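Local coordinates for protein sortase, SrtB family (PDB 4Y4Q) that probably acts as a class B sortase, a cysteine transpeptidase, in the formation of the type II pilus of Streptococcus pneumoniae, at residues I218-T223 with I234-I239. Numbering follows the deposited sequence.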
loop_
_atom_site.group_PDB
_atom_site.type_symbol
_atom_site.label_atom_id
_atom_site.label_comp_id
_atom_site.label_asym_id
_atom_site.label_seq_id
_atom_site.Cartn_x
_atom_site.Cartn_y
_atom_site.Cartn_z
ATOM N N ILE A 218 9.362 1.150 1.099
ATOM C CA ILE A 218 8.104 0.758 1.716
ATOM C C ILE A 218 6.886 1.200 0.916
ATOM O O ILE A 218 6.969 2.053 0.013
ATOM C CB ILE A 218 7.998 1.282 3.140
ATOM C CG1 ILE A 218 7.832 2.798 3.140
ATOM C CG2 ILE A 218 9.243 0.886 3.962
ATOM C CD1 ILE A 218 7.784 3.317 4.546
ATOM N N ILE A 219 5.752 0.605 1.251
ATOM C CA ILE A 219 4.497 0.901 0.583
ATOM C C ILE A 219 3.419 1.178 1.636
ATOM O O ILE A 219 3.303 0.439 2.623
ATOM C CB ILE A 219 4.054 -0.288 -0.249
ATOM C CG1 ILE A 219 5.015 -0.506 -1.415
ATOM C CG2 ILE A 219 2.655 -0.085 -0.767
ATOM C CD1 ILE A 219 4.701 -1.765 -2.196
ATOM N N LEU A 220 2.643 2.240 1.434
ATOM C CA LEU A 220 1.496 2.517 2.291
ATOM C C LEU A 220 0.237 2.230 1.501
ATOM O O LEU A 220 -0.032 2.866 0.472
ATOM C CB LEU A 220 1.469 3.969 2.776
ATOM C CG LEU A 220 2.460 4.410 3.861
ATOM C CD1 LEU A 220 3.865 4.516 3.296
ATOM C CD2 LEU A 220 2.050 5.739 4.448
ATOM N N LEU A 221 -0.537 1.263 1.969
ATOM C CA LEU A 221 -1.789 0.953 1.290
ATOM C C LEU A 221 -2.914 1.552 2.116
ATOM O O LEU A 221 -3.114 1.181 3.278
ATOM C CB LEU A 221 -1.964 -0.561 1.130
ATOM C CG LEU A 221 -3.356 -1.067 0.722
ATOM C CD1 LEU A 221 -3.807 -0.470 -0.591
ATOM C CD2 LEU A 221 -3.363 -2.595 0.640
ATOM N N SER A 222 -3.663 2.462 1.505
ATOM C CA SER A 222 -4.606 3.294 2.244
ATOM C C SER A 222 -6.022 3.150 1.705
ATOM O O SER A 222 -6.231 3.178 0.489
ATOM C CB SER A 222 -4.155 4.765 2.126
ATOM O OG SER A 222 -5.155 5.675 2.572
ATOM N N THR A 223 -6.999 3.040 2.598
ATOM C CA THR A 223 -8.389 2.923 2.171
ATOM C C THR A 223 -9.363 3.619 3.121
ATOM O O THR A 223 -8.988 4.015 4.230
ATOM C CB THR A 223 -8.816 1.457 2.033
ATOM O OG1 THR A 223 -10.025 1.391 1.265
ATOM C CG2 THR A 223 -9.064 0.858 3.403
ATOM N N ILE A 234 -4.650 2.340 7.019
ATOM C CA ILE A 234 -3.420 2.087 6.277
ATOM C C ILE A 234 -2.685 0.849 6.784
ATOM O O ILE A 234 -2.540 0.670 8.001
ATOM C CB ILE A 234 -2.468 3.301 6.363
ATOM C CG1 ILE A 234 -3.110 4.555 5.751
ATOM C CG2 ILE A 234 -1.119 3.003 5.690
ATOM C CD1 ILE A 234 -2.316 5.818 6.012
ATOM N N VAL A 235 -2.246 -0.026 5.872
ATOM C CA VAL A 235 -1.234 -1.022 6.236
ATOM C C VAL A 235 0.065 -0.656 5.547
ATOM O O VAL A 235 0.056 -0.176 4.415
ATOM C CB VAL A 235 -1.614 -2.517 5.937
ATOM C CG1 VAL A 235 -2.780 -2.950 6.772
ATOM C CG2 VAL A 235 -1.893 -2.745 4.477
ATOM N N VAL A 236 1.182 -0.844 6.239
ATOM C CA VAL A 236 2.478 -0.495 5.660
ATOM C C VAL A 236 3.355 -1.733 5.533
ATOM O O VAL A 236 3.465 -2.534 6.466
ATOM C CB VAL A 236 3.216 0.560 6.497
ATOM C CG1 VAL A 236 4.313 1.202 5.662
ATOM C CG2 VAL A 236 2.248 1.632 6.970
ATOM N N ALA A 237 3.988 -1.878 4.380
ATOM C CA ALA A 237 4.795 -3.056 4.096
ATOM C C ALA A 237 6.171 -2.666 3.578
ATOM O O ALA A 237 6.312 -1.665 2.846
ATOM C CB ALA A 237 4.100 -3.908 3.075
ATOM N N LYS A 238 7.173 -3.466 3.941
ATOM C CA LYS A 238 8.506 -3.344 3.356
ATOM C C LYS A 238 8.578 -4.190 2.098
ATOM O O LYS A 238 8.065 -5.318 2.067
ATOM C CB LYS A 238 9.549 -3.850 4.336
ATOM C CG LYS A 238 10.962 -3.935 3.760
ATOM C CD LYS A 238 11.937 -4.419 4.832
ATOM C CE LYS A 238 13.363 -4.542 4.290
ATOM N NZ LYS A 238 14.334 -4.955 5.356
ATOM N N ILE A 239 9.226 -3.673 1.060
ATOM C CA ILE A 239 9.481 -4.495 -0.117
ATOM C C ILE A 239 10.758 -5.313 0.102
ATOM O O ILE A 239 11.794 -4.771 0.504
ATOM C CB ILE A 239 9.585 -3.643 -1.380
ATOM C CG1 ILE A 239 8.344 -2.752 -1.500
ATOM C CG2 ILE A 239 9.739 -4.527 -2.612
ATOM C CD1 ILE A 239 8.333 -1.871 -2.747
#
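In the hairpin that strands 218-225 and 231-240 contribute to the sortase beta-barrel, I219 faces A237 and L221 faces V235 as antiparallel hydrogen-bonded pairs. I219 N donates to A237 O at 2.8 Å and A237 N returns to I219 O at 3.0 Å. In the second pair L221 N meets V235 O at 2.9 Å almost straight (173° at the hydrogen), and the return bond from V235 N to L221 O is more bent (147°). Between them, L220 and V236 form a non-hydrogen-bonded pair, and the CA of V236 lies 3.3 Å from I219 O as a CA-H...O contact. The other edge of strand 218-225 bonds in parallel to strand 124-129, while strand 231-240 continues the sheet to strand 163-176, so both outer edges of the hairpin are paired within the sheet. On the L220 face, the leucine and V236 lie side by side; V236 CG1, anti to the backbone N (chi1 -162°), is carried to within 4.1 Å of L220 CD1, and L220 CB also touches I234 CG2. CG1 of I234 packs on S222 CB at 3.8 Å, next to the hydroxyl that is hydrogen-bonded to Y183. Y196 and L197 of helix 190-202 pack against L220 and I218 on this face. On the reverse face, L221 CB meets V235 CG2. The end of the I239 side chain comes round to I219, crossing it at about a right angle, their CD1 methyls 3.7 Å apart.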